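Local coordinates for cell division control protein Cdc48 (Mycobacterium smegmatis, PDB 5E7P), which probably binds and hydrolyses ATP as a Cdc48-type member of the AAA ATPase family with two AAA modules, and carries bound ADP in this structure, at residues Ala32-Arg37 against Leu463-Pro468; Ser163-Ser168 against Asp450-Arg455; Thr310-Ala315 against Gly321-Ala326; Leu590-Gly595 against Gly601-Val606; Leu697-Met702 against Arg723-Pro728. All blocks are in the same frame, centred on the assembly; numbering follows the deposited sequence.

Contact 1. Residues Ala32-Arg37 against Leu463-Pro468; sequences ALDSRR and LTVIRP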
# COMPACT_ATOMS: atom_id res chain seq x y z
N ALA A 32 4.33 28.69 -4.76
CA ALA A 32 4.35 27.97 -6.03
C ALA A 32 4.88 26.54 -5.87
O ALA A 32 4.53 25.65 -6.64
CB ALA A 32 5.18 28.73 -7.06
N LEU A 33 5.74 26.34 -4.88
CA LEU A 33 6.33 25.03 -4.63
C LEU A 33 5.37 24.12 -3.85
O LEU A 33 5.67 22.95 -3.62
CB LEU A 33 7.65 25.17 -3.87
CG LEU A 33 8.77 25.91 -4.60
CD1 LEU A 33 10.02 25.97 -3.74
CD2 LEU A 33 9.07 25.24 -5.93
N ASP A 34 4.23 24.66 -3.46
CA ASP A 34 3.25 23.91 -2.69
C ASP A 34 1.97 23.75 -3.50
O ASP A 34 1.05 23.03 -3.10
CB ASP A 34 2.95 24.63 -1.37
CG ASP A 34 2.54 23.68 -0.26
OD1 ASP A 34 3.11 22.57 -0.18
OD2 ASP A 34 1.65 24.05 0.53
N SER A 35 1.92 24.41 -4.65
CA SER A 35 0.71 24.48 -5.45
C SER A 35 0.74 23.54 -6.66
O SER A 35 1.82 23.16 -7.13
CB SER A 35 0.46 25.91 -5.92
OG SER A 35 1.52 26.38 -6.72
N ARG A 36 -0.44 23.19 -7.14
CA ARG A 36 -0.59 22.36 -8.34
C ARG A 36 0.06 20.98 -8.18
O ARG A 36 0.65 20.45 -9.12
CB ARG A 36 -0.06 23.09 -9.57
CG ARG A 36 -0.97 22.97 -10.79
CD ARG A 36 -0.50 23.84 -11.94
NE ARG A 36 -0.81 25.25 -11.74
CZ ARG A 36 -0.66 26.19 -12.67
NH1 ARG A 36 -0.19 25.87 -13.87
NH2 ARG A 36 -0.97 27.45 -12.40
N ARG A 37 -0.04 20.42 -6.98
CA ARG A 37 0.52 19.11 -6.68
C ARG A 37 -0.53 18.19 -6.07
O ARG A 37 -0.21 17.09 -5.60
CB ARG A 37 1.73 19.23 -5.76
CG ARG A 37 2.98 19.77 -6.44
CD ARG A 37 4.02 20.21 -5.42
NE ARG A 37 5.28 20.60 -6.06
CZ ARG A 37 5.51 21.79 -6.60
NH1 ARG A 37 4.56 22.72 -6.59
NH2 ARG A 37 6.68 22.06 -7.16
N LEU A 463 9.40 16.14 0.73
CA LEU A 463 8.66 15.31 1.67
C LEU A 463 7.38 15.98 2.16
O LEU A 463 6.49 15.31 2.70
CB LEU A 463 9.54 14.93 2.86
CG LEU A 463 10.81 14.13 2.54
CD1 LEU A 463 11.55 13.75 3.81
CD2 LEU A 463 10.48 12.90 1.72
N THR A 464 7.28 17.29 1.98
CA THR A 464 6.09 18.02 2.42
C THR A 464 4.95 17.93 1.41
O THR A 464 3.82 18.32 1.71
CB THR A 464 6.39 19.51 2.68
OG1 THR A 464 6.62 20.19 1.44
CG2 THR A 464 7.62 19.67 3.58
N VAL A 465 5.23 17.41 0.21
CA VAL A 465 4.22 17.35 -0.85
C VAL A 465 4.04 15.97 -1.49
O VAL A 465 3.05 15.73 -2.19
CB VAL A 465 4.50 18.37 -1.97
CG1 VAL A 465 4.30 19.79 -1.46
CG2 VAL A 465 5.90 18.18 -2.53
N ILE A 466 4.97 15.05 -1.25
CA ILE A 466 4.89 13.73 -1.86
C ILE A 466 4.26 12.70 -0.93
O ILE A 466 4.80 12.37 0.12
CB ILE A 466 6.28 13.22 -2.30
CG1 ILE A 466 6.88 14.16 -3.34
CG2 ILE A 466 6.17 11.81 -2.86
CD1 ILE A 466 6.01 14.37 -4.56
N ARG A 467 3.10 12.18 -1.33
CA ARG A 467 2.43 11.15 -0.56
C ARG A 467 2.91 9.76 -0.97
O ARG A 467 2.86 9.41 -2.15
CB ARG A 467 0.91 11.23 -0.71
CG ARG A 467 0.17 10.17 0.09
CD ARG A 467 -1.33 10.32 0.01
NE ARG A 467 -1.87 10.02 -1.32
CZ ARG A 467 -3.16 9.88 -1.58
NH1 ARG A 467 -4.05 10.01 -0.61
NH2 ARG A 467 -3.57 9.61 -2.82
N PRO A 468 3.37 8.97 0.01
CA PRO A 468 3.74 7.58 -0.25
C PRO A 468 2.54 6.78 -0.72
O PRO A 468 1.43 6.99 -0.22
CB PRO A 468 4.23 7.07 1.11
CG PRO A 468 3.62 8.00 2.11
CD PRO A 468 3.54 9.33 1.43
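Val465 packs against two residues of 32-37, the carboxylate of Asp34 and the aliphatic chain of Arg37. This joins the loop between strands 22-28 and 39-42, in the Cdc48 N-terminal domain, to the loop after helix 456-462. The tight part is buried Val465, which has all three side-chain carbons near CD of Arg37. Its CB lies 3.9 Å from Arg37 CD. The Val465 CG1 methyl also meets Asp34 OD1 at 3.3 Å. Arg37 leaves its backbone with CG anti to the carbonyl carbon (chi1 -74°) and runs extended from CG to NE, which draws its CD methylene obliquely past the valine. Its guanidinium then folds over its own loop. NH1 of Arg37 donates to Ala32 O at 2.9 Å, in the carbonyl plane and on a lone pair. Ala32 O takes a second bond from Ser35 OG at 3.1 Å, from above that plane. The other side is looser. The end of Leu33 leads away from 463-468, and exposed Thr464 gives up little surface while its hydroxyl bonds back to Gly461 O. No hydrogen bond crosses between the two loops. The chemistry is mixed: one buried valine packs on the CD methylene of Arg37 and touches a carboxylate oxygen of Asp34. Both charged ends have salt-bridge partners outside the segments, Glu436 and Arg41 respectively, and are probably largely neutralised there.

Contact 2. Residues Ser163-Ser168 against Asp450-Arg455; sequences SALASS and DDPVLR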
# COMPACT_ATOMS: atom_id res chain seq x y z
N SER A 163 17.09 20.89 -18.49
CA SER A 163 16.48 19.86 -19.33
C SER A 163 17.24 18.54 -19.18
O SER A 163 16.63 17.47 -19.16
CB SER A 163 16.44 20.30 -20.79
OG SER A 163 17.75 20.56 -21.28
N ALA A 164 18.56 18.64 -19.09
CA ALA A 164 19.39 17.46 -18.86
C ALA A 164 19.10 16.87 -17.49
O ALA A 164 19.13 15.66 -17.29
CB ALA A 164 20.86 17.82 -18.99
N LEU A 165 18.80 17.75 -16.53
CA LEU A 165 18.45 17.33 -15.18
C LEU A 165 17.12 16.59 -15.18
O LEU A 165 17.02 15.51 -14.61
CB LEU A 165 18.38 18.54 -14.24
CG LEU A 165 17.87 18.27 -12.82
CD1 LEU A 165 18.73 17.23 -12.12
CD2 LEU A 165 17.82 19.55 -12.01
N ALA A 166 16.12 17.18 -15.82
CA ALA A 166 14.79 16.59 -15.89
C ALA A 166 14.82 15.19 -16.50
O ALA A 166 14.14 14.28 -16.02
CB ALA A 166 13.84 17.49 -16.68
N SER A 167 15.62 15.02 -17.54
CA SER A 167 15.72 13.74 -18.22
C SER A 167 16.52 12.72 -17.40
O SER A 167 16.24 11.52 -17.45
CB SER A 167 16.35 13.91 -19.61
OG SER A 167 15.51 14.69 -20.45
N SER A 168 17.51 13.20 -16.65
CA SER A 168 18.33 12.33 -15.82
C SER A 168 17.55 11.83 -14.61
O SER A 168 17.91 10.82 -14.01
CB SER A 168 19.60 13.06 -15.37
OG SER A 168 19.29 14.16 -14.53
N ASP A 450 22.00 30.32 -11.95
CA ASP A 450 22.98 29.24 -11.94
C ASP A 450 22.38 27.95 -12.50
O ASP A 450 21.17 27.84 -12.67
CB ASP A 450 23.48 28.99 -10.52
CG ASP A 450 24.29 30.15 -9.97
OD1 ASP A 450 25.50 30.23 -10.27
OD2 ASP A 450 23.72 30.98 -9.23
N ASP A 451 23.25 26.99 -12.78
CA ASP A 451 22.81 25.66 -13.19
C ASP A 451 22.31 24.89 -11.97
O ASP A 451 22.94 24.93 -10.91
CB ASP A 451 23.94 24.91 -13.88
CG ASP A 451 25.31 25.30 -13.35
OD1 ASP A 451 25.52 26.50 -13.06
OD2 ASP A 451 26.18 24.41 -13.23
N PRO A 452 21.17 24.19 -12.11
CA PRO A 452 20.50 23.52 -10.99
C PRO A 452 21.35 22.43 -10.34
O PRO A 452 21.90 21.58 -11.04
CB PRO A 452 19.26 22.91 -11.64
CG PRO A 452 19.63 22.75 -13.08
CD PRO A 452 20.50 23.93 -13.39
N VAL A 453 21.43 22.46 -9.02
CA VAL A 453 22.17 21.44 -8.28
C VAL A 453 21.43 21.04 -7.00
O VAL A 453 21.19 21.86 -6.12
CB VAL A 453 23.62 21.90 -7.97
CG1 VAL A 453 23.63 23.32 -7.41
CG2 VAL A 453 24.29 20.92 -7.02
N LEU A 454 21.06 19.76 -6.92
CA LEU A 454 20.26 19.25 -5.81
C LEU A 454 20.95 19.36 -4.46
O LEU A 454 22.10 18.97 -4.30
CB LEU A 454 19.85 17.80 -6.07
CG LEU A 454 18.41 17.55 -6.50
CD1 LEU A 454 18.18 18.06 -7.91
CD2 LEU A 454 18.06 16.08 -6.38
N ARG A 455 20.23 19.89 -3.48
CA ARG A 455 20.72 19.96 -2.11
C ARG A 455 19.74 19.26 -1.17
O ARG A 455 18.66 18.84 -1.60
CB ARG A 455 20.94 21.41 -1.68
CG ARG A 455 19.74 22.30 -1.88
CD ARG A 455 20.09 23.76 -1.65
NE ARG A 455 21.17 24.21 -2.53
CZ ARG A 455 21.58 25.46 -2.63
NH1 ARG A 455 21.00 26.41 -1.91
NH2 ARG A 455 22.57 25.77 -3.46
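Helix residue Leu165 and loop residue Pro452 form the nearest backbone pair, with CA atoms 7.8 Å apart, so side chains alone bridge the helix and the extended loop. Leu165 carries the contact from the helix side. With CG anti to the backbone N, chi1 (173°) carries it toward the loop, and chi2 (58°) turns one methyl to each of two residues. CD2 of Leu165 meets CB of Pro452 at 3.7 Å and CG of the same ring at 3.8 Å. The leucine and the proline slide past each other in opposite directions. The other methyl, Leu165 CD1, lies 4.3 Å from Leu454 CD1, a looser touch. Val453, between the two, points away, and its carbonyl accepts a bond from Arg444 NH1. All three touching residues are buried, and the contact is wholly apolar. On the helix, Ser168 OG donates to Leu165 O at 2.6 Å, from 26° off the carbonyl plane. Pro452 also rests on Ala161 and Thr162 of helix 160-169 and on Ala445 of helix 427-448. Leu454 packs on Ala441 of that helix. The loop thus lies between these two helices, just before Arg455 takes the N-cap position of helix 456-462. Helix 160-169 falls in the chain between strands 144-146 and 177-184 of a four-stranded mixed sheet, so the contact joins that region to the helices following the first AAA module's sheet.

Contact 3. Residues Thr310-Ala315 against Gly321-Ala326; sequences TSAVAA and GVLFIA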
# COMPACT_ATOMS: atom_id res chain seq x y z
N THR A 310 -4.18 -14.11 -26.61
CA THR A 310 -3.94 -15.19 -27.56
C THR A 310 -2.74 -14.89 -28.45
O THR A 310 -1.92 -15.76 -28.74
CB THR A 310 -5.18 -15.43 -28.45
OG1 THR A 310 -6.31 -15.70 -27.61
CG2 THR A 310 -4.97 -16.59 -29.42
N SER A 311 -2.64 -13.63 -28.88
CA SER A 311 -1.54 -13.19 -29.73
C SER A 311 -0.22 -13.23 -28.97
O SER A 311 0.82 -13.57 -29.52
CB SER A 311 -1.82 -11.78 -30.26
OG SER A 311 -0.70 -11.27 -30.96
N ALA A 312 -0.28 -12.88 -27.69
CA ALA A 312 0.90 -12.85 -26.84
C ALA A 312 1.40 -14.26 -26.54
O ALA A 312 2.61 -14.50 -26.48
CB ALA A 312 0.61 -12.10 -25.56
N VAL A 313 0.47 -15.19 -26.33
CA VAL A 313 0.81 -16.58 -26.06
C VAL A 313 1.45 -17.25 -27.29
O VAL A 313 2.44 -17.98 -27.16
CB VAL A 313 -0.42 -17.38 -25.58
CG1 VAL A 313 -0.14 -18.88 -25.61
CG2 VAL A 313 -0.82 -16.93 -24.19
N ALA A 314 0.90 -16.99 -28.46
CA ALA A 314 1.44 -17.56 -29.70
C ALA A 314 2.83 -17.02 -30.01
O ALA A 314 3.64 -17.69 -30.65
CB ALA A 314 0.49 -17.31 -30.86
N ALA A 315 3.10 -15.80 -29.56
CA ALA A 315 4.39 -15.16 -29.80
C ALA A 315 5.48 -15.72 -28.89
O ALA A 315 6.62 -15.89 -29.31
CB ALA A 315 4.27 -13.65 -29.63
N GLY A 321 10.83 -18.48 -24.28
CA GLY A 321 11.15 -17.32 -23.47
C GLY A 321 10.17 -17.08 -22.35
O GLY A 321 9.52 -18.02 -21.86
N VAL A 322 10.04 -15.83 -21.93
CA VAL A 322 9.20 -15.48 -20.79
C VAL A 322 7.97 -14.66 -21.19
O VAL A 322 8.10 -13.60 -21.81
CB VAL A 322 9.99 -14.71 -19.73
CG1 VAL A 322 9.09 -14.35 -18.56
CG2 VAL A 322 11.17 -15.52 -19.26
N LEU A 323 6.79 -15.16 -20.84
CA LEU A 323 5.56 -14.38 -20.96
C LEU A 323 5.34 -13.64 -19.65
O LEU A 323 5.17 -14.26 -18.60
CB LEU A 323 4.36 -15.28 -21.27
CG LEU A 323 3.02 -14.55 -21.47
CD1 LEU A 323 3.03 -13.70 -22.74
CD2 LEU A 323 1.86 -15.54 -21.50
N PHE A 324 5.34 -12.31 -19.72
CA PHE A 324 5.21 -11.49 -18.52
C PHE A 324 3.99 -10.58 -18.58
O PHE A 324 3.85 -9.77 -19.50
CB PHE A 324 6.49 -10.68 -18.27
CG PHE A 324 6.36 -9.64 -17.20
CD1 PHE A 324 5.78 -9.95 -15.97
CD2 PHE A 324 6.85 -8.36 -17.40
CE1 PHE A 324 5.66 -8.99 -14.98
CE2 PHE A 324 6.74 -7.39 -16.41
CZ PHE A 324 6.14 -7.71 -15.20
N ILE A 325 3.11 -10.72 -17.59
CA ILE A 325 1.97 -9.83 -17.46
C ILE A 325 2.07 -9.00 -16.18
O ILE A 325 1.90 -9.52 -15.07
CB ILE A 325 0.63 -10.60 -17.48
CG1 ILE A 325 0.48 -11.37 -18.79
CG2 ILE A 325 -0.54 -9.64 -17.32
CD1 ILE A 325 -0.79 -12.19 -18.87
N ALA A 326 2.37 -7.72 -16.33
CA ALA A 326 2.48 -6.82 -15.20
C ALA A 326 1.09 -6.48 -14.66
O ALA A 326 0.21 -6.07 -15.43
CB ALA A 326 3.22 -5.55 -15.59
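Leu323 meets helix residues Ala312 and Val313, and it is the one residue of strand 321-326 that touches 310-315. The strand, by position the counterpart of a Walker B strand, starts at Gly321, whose backbone bonds to Gly360 and Ala362. Val322 follows, with backbone bonds to Arg288 and Val290, and packs on Cys284. Leu323 then points at the helix. With CG anti to the backbone N, chi1 (-178°) carries it toward the helix, and chi2 (67°) turns one methyl to each partner. CD1 of Leu323 lies 4.0 Å from Ala312 CB and 3.8 Å from Ala312 O. CD2 of Leu323 meets Val313 CG2, also at 4.0 Å, the two side chains crossing at a slant. Phe324 next packs on Val289 and Glu291, then Ile325 on Phe363, and Ala326 on Thr366. The contact is buried, and its side-chain packing is apolar. Strand 321-326 lies between parallel strands 289-293 and 361-366, and helix 302-319 links the first of these to it in a beta-alpha-beta crossover. Leu323 also touches Val290, Leu352 and Phe363, so it helps fill the layer between the sheet and helices 302-319 and 344-356.

Contact 4. Residues Leu590-Gly595 against Gly601-Val606; sequences LAPRRG and GVTDKV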
# COMPACT_ATOMS: atom_id res chain seq x y z
N LEU A 590 -10.75 -18.35 11.24
CA LEU A 590 -9.96 -19.22 10.38
C LEU A 590 -9.89 -20.63 10.95
O LEU A 590 -9.89 -21.61 10.20
CB LEU A 590 -8.56 -18.64 10.19
CG LEU A 590 -7.86 -18.85 8.85
CD1 LEU A 590 -6.73 -17.85 8.69
CD2 LEU A 590 -7.34 -20.27 8.70
N ALA A 591 -9.84 -20.73 12.27
CA ALA A 591 -9.77 -22.03 12.94
C ALA A 591 -10.61 -22.09 14.21
O ALA A 591 -10.08 -22.06 15.32
CB ALA A 591 -8.32 -22.39 13.25
N PRO A 592 -11.94 -22.18 14.05
CA PRO A 592 -12.84 -22.27 15.20
C PRO A 592 -12.84 -23.66 15.82
O PRO A 592 -12.31 -24.60 15.22
CB PRO A 592 -14.21 -21.97 14.59
CG PRO A 592 -14.09 -22.49 13.20
CD PRO A 592 -12.67 -22.21 12.77
N ARG A 593 -13.42 -23.79 17.00
CA ARG A 593 -13.50 -25.09 17.67
C ARG A 593 -14.39 -26.05 16.89
O ARG A 593 -15.34 -25.63 16.23
CB ARG A 593 -14.04 -24.93 19.10
CG ARG A 593 -13.03 -24.36 20.08
CD ARG A 593 -13.66 -24.13 21.44
NE ARG A 593 -12.69 -23.65 22.42
CZ ARG A 593 -12.03 -24.43 23.27
NH1 ARG A 593 -12.24 -25.74 23.28
NH2 ARG A 593 -11.16 -23.90 24.12
N ARG A 594 -14.05 -27.33 16.95
CA ARG A 594 -14.83 -28.37 16.29
C ARG A 594 -16.26 -28.38 16.82
O ARG A 594 -16.48 -28.47 18.02
CB ARG A 594 -14.16 -29.73 16.49
CG ARG A 594 -15.03 -30.92 16.11
CD ARG A 594 -15.28 -31.81 17.32
NE ARG A 594 -14.03 -32.16 18.00
CZ ARG A 594 -13.96 -32.73 19.20
NH1 ARG A 594 -15.07 -33.01 19.86
NH2 ARG A 594 -12.78 -33.01 19.73
N GLY A 595 -17.22 -28.28 15.90
CA GLY A 595 -18.62 -28.23 16.27
C GLY A 595 -19.24 -26.89 15.93
O GLY A 595 -20.45 -26.79 15.72
N GLY A 601 -17.19 -30.66 5.89
CA GLY A 601 -15.79 -30.92 6.19
C GLY A 601 -14.82 -29.89 5.62
O GLY A 601 -13.61 -30.12 5.62
N VAL A 602 -15.35 -28.77 5.14
CA VAL A 602 -14.50 -27.71 4.60
C VAL A 602 -13.63 -27.09 5.69
O VAL A 602 -12.42 -26.92 5.51
CB VAL A 602 -15.33 -26.62 3.88
CG1 VAL A 602 -14.50 -25.35 3.68
CG2 VAL A 602 -15.85 -27.14 2.55
N THR A 603 -14.24 -26.78 6.83
CA THR A 603 -13.52 -26.22 7.97
C THR A 603 -12.46 -27.19 8.50
O THR A 603 -11.33 -26.79 8.81
CB THR A 603 -14.48 -25.82 9.11
OG1 THR A 603 -15.32 -24.75 8.67
CG2 THR A 603 -13.71 -25.39 10.34
N ASP A 604 -12.83 -28.47 8.59
CA ASP A 604 -11.92 -29.51 9.06
C ASP A 604 -10.63 -29.54 8.26
O ASP A 604 -9.53 -29.49 8.83
CB ASP A 604 -12.59 -30.89 9.00
CG ASP A 604 -13.70 -31.04 10.02
OD1 ASP A 604 -13.66 -30.35 11.06
OD2 ASP A 604 -14.61 -31.87 9.78
N LYS A 605 -10.76 -29.61 6.94
CA LYS A 605 -9.61 -29.65 6.05
C LYS A 605 -8.73 -28.41 6.19
O LYS A 605 -7.51 -28.50 6.13
CB LYS A 605 -10.06 -29.83 4.60
CG LYS A 605 -10.80 -31.12 4.33
CD LYS A 605 -11.69 -31.00 3.11
CE LYS A 605 -12.70 -32.14 3.04
NZ LYS A 605 -13.87 -31.80 2.17
N VAL A 606 -9.37 -27.25 6.37
CA VAL A 606 -8.64 -26.00 6.54
C VAL A 606 -7.80 -26.01 7.82
O VAL A 606 -6.60 -25.71 7.79
CB VAL A 606 -9.59 -24.78 6.56
CG1 VAL A 606 -8.82 -23.53 6.94
CG2 VAL A 606 -10.26 -24.60 5.21
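Thr603 OG1 is held by Asp599 OD2 and, weakly, by Asn597 ND2, both in the loop just before its helix, while the methyl of the same residue meets Pro592. The threonine thus splits its work. OG1 takes the position anti to the carbonyl carbon (chi1 -66°), and CG2 is left facing the proline. CG2 of Thr603 stands 4.1 Å from both CG and CD of Pro592, the threonine methyl meeting the CG-CD side of the proline ring. One helical turn on, Val606 meets Leu590. Its CG1 lies 4.0 Å from Leu590 CD2 and 3.9 Å from Leu590 O. Here the side chains cross at about a right angle. All four residues are buried, and no hydrogen bond joins the segments. Val606 also rests on Val567, and Met556 lies against both Thr603 and Val606. Arg593 turns away, and its NE bonds to Asp633 O. The contact closes the loop between short helix 587-590 and helix 602-617, after strand 580-585 of the parallel sheet. In Cdc48-type ATPases this place after the Walker B strand carries the second pore loop, so the exposed residues 593-595 probably belong to its counterpart in the second AAA module.

Contact 5. Residues Leu697-Met702 against Arg723-Pro728; sequences LRESAM and RETVRP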
# COMPACT_ATOMS: atom_id res chain seq x y z
N LEU A 697 -11.15 12.51 21.44
CA LEU A 697 -10.40 13.67 20.96
C LEU A 697 -10.97 14.17 19.65
O LEU A 697 -11.07 15.37 19.41
CB LEU A 697 -8.93 13.30 20.77
CG LEU A 697 -8.10 13.07 22.03
CD1 LEU A 697 -6.76 12.45 21.67
CD2 LEU A 697 -7.90 14.38 22.77
N ARG A 698 -11.34 13.22 18.79
CA ARG A 698 -12.00 13.52 17.52
C ARG A 698 -13.30 14.28 17.75
O ARG A 698 -13.55 15.31 17.13
CB ARG A 698 -12.28 12.20 16.79
CG ARG A 698 -13.21 12.31 15.59
CD ARG A 698 -13.72 10.91 15.23
NE ARG A 698 -14.29 10.85 13.89
CZ ARG A 698 -15.57 11.10 13.62
NH1 ARG A 698 -16.40 11.44 14.59
NH2 ARG A 698 -16.01 11.01 12.37
N GLU A 699 -14.11 13.76 18.67
CA GLU A 699 -15.38 14.39 18.99
C GLU A 699 -15.18 15.73 19.68
O GLU A 699 -15.93 16.68 19.43
CB GLU A 699 -16.22 13.46 19.87
CG GLU A 699 -17.64 13.94 20.11
CD GLU A 699 -18.45 14.07 18.82
OE1 GLU A 699 -18.17 13.31 17.86
OE2 GLU A 699 -19.36 14.92 18.78
N SER A 700 -14.18 15.81 20.55
CA SER A 700 -13.88 17.05 21.26
C SER A 700 -13.50 18.15 20.29
O SER A 700 -14.02 19.27 20.37
CB SER A 700 -12.74 16.84 22.27
OG SER A 700 -13.14 15.98 23.33
N ALA A 701 -12.60 17.83 19.36
CA ALA A 701 -12.14 18.79 18.37
C ALA A 701 -13.30 19.27 17.50
O ALA A 701 -13.41 20.45 17.20
CB ALA A 701 -11.04 18.19 17.51
N MET A 702 -14.17 18.33 17.11
CA MET A 702 -15.33 18.65 16.29
C MET A 702 -16.33 19.51 17.06
O MET A 702 -16.92 20.44 16.50
CB MET A 702 -16.00 17.38 15.78
CG MET A 702 -17.28 17.62 14.98
SD MET A 702 -17.02 18.57 13.47
CE MET A 702 -16.64 17.27 12.30
N ARG A 723 -17.92 13.63 25.87
CA ARG A 723 -18.06 12.44 26.70
C ARG A 723 -19.50 11.95 26.80
O ARG A 723 -19.75 10.84 27.26
CB ARG A 723 -17.51 12.70 28.11
CG ARG A 723 -16.01 12.91 28.16
CD ARG A 723 -15.49 12.81 29.58
NE ARG A 723 -15.81 11.51 30.17
CZ ARG A 723 -15.46 11.14 31.40
NH1 ARG A 723 -14.79 11.98 32.17
NH2 ARG A 723 -15.79 9.94 31.84
N GLU A 724 -20.44 12.79 26.38
CA GLU A 724 -21.85 12.40 26.39
C GLU A 724 -22.16 11.45 25.23
O GLU A 724 -23.00 10.56 25.36
CB GLU A 724 -22.75 13.63 26.32
CG GLU A 724 -22.55 14.61 27.46
CD GLU A 724 -23.44 15.84 27.36
OE1 GLU A 724 -24.24 15.91 26.40
OE2 GLU A 724 -23.34 16.73 28.23
N THR A 725 -21.47 11.65 24.11
CA THR A 725 -21.67 10.80 22.94
C THR A 725 -20.63 9.68 22.86
O THR A 725 -20.92 8.59 22.36
CB THR A 725 -21.65 11.61 21.63
OG1 THR A 725 -20.33 12.14 21.40
CG2 THR A 725 -22.64 12.76 21.70
N VAL A 726 -19.42 9.95 23.34
CA VAL A 726 -18.37 8.93 23.36
C VAL A 726 -18.31 8.24 24.72
O VAL A 726 -17.76 8.78 25.69
CB VAL A 726 -16.99 9.52 23.02
CG1 VAL A 726 -15.94 8.42 22.97
CG2 VAL A 726 -17.05 10.27 21.69
N ARG A 727 -18.88 7.04 24.79
CA ARG A 727 -19.02 6.32 26.05
C ARG A 727 -17.96 5.24 26.20
O ARG A 727 -17.35 4.83 25.22
CB ARG A 727 -20.43 5.71 26.13
CG ARG A 727 -21.55 6.73 25.98
CD ARG A 727 -21.35 7.89 26.94
NE ARG A 727 -21.29 7.45 28.33
CZ ARG A 727 -20.78 8.17 29.33
NH1 ARG A 727 -20.27 9.37 29.08
NH2 ARG A 727 -20.77 7.69 30.56
N PRO A 728 -17.73 4.78 27.45
CA PRO A 728 -16.83 3.64 27.66
C PRO A 728 -17.40 2.36 27.04
O PRO A 728 -18.61 2.14 27.12
CB PRO A 728 -16.77 3.52 29.19
CG PRO A 728 -18.01 4.21 29.68
CD PRO A 728 -18.23 5.33 28.72
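Glu699 sets CG anti to its own nitrogen (chi1 -172°), which carries CG to Thr725 and Val726 beside a CB that already points toward them, and the bend at chi2 (61°) turns the carboxylate. Thr725 helps by placing OG1 between its backbone N and carbonyl carbon (chi1 67°), which turns the oxygen to the glutamate chain. OG1 of Thr725 lies 3.5 Å from Glu699 CG and 3.7 Å from Glu699 CD. The carboxylate oxygen OE2 of Glu699 stays 3.9 Å from Thr725 OG1, and no hydrogen bond forms. That hydroxyl is bonded instead to Ala722 O, one turn back in its own helix. The two side chains cross at about a right angle. Val726 comes alongside the start of the glutamate chain. Its CG2 lies 3.8 Å from Glu699 CB and 4.0 Å from Glu699 CG, running the opposite way. Val726 also rests on Leu696 of helix 690-707, and its carbonyl accepts from Tyr688 OH. Ser700 and Glu699 both touch Ala722, which extends the packing of helix 690-707 on helix 716-725 in the region of the lid. The side chain of Val726 is about 12 Å from bound ADP. This is a surface contact in which the methylenes of an acidic side chain pack on a valine methyl and meet a threonine hydroxyl, and the charge takes no part in a bond between the segments.

Contacts 2, 3 and 4 are buried, contact 1 is partly so, and contact 5 lies at the surface. None has a hydrogen bond between its segments. Contacts 2 and 3 are leucine packing, and contact 4 adds a threonine methyl. Contacts 1 and 5 set carbon parts of charged residues, and an oxygen, against a valine or a methylene. Contacts 3 and 4 are local closures within the two AAA modules, with centres about 40 Å apart. Contacts 1 and 2 join parts far apart in sequence. Both lie beside helix 427-448, contact 2 nested inside the chain loop closed by contact 1. Contact 5 pairs two lid-region helices.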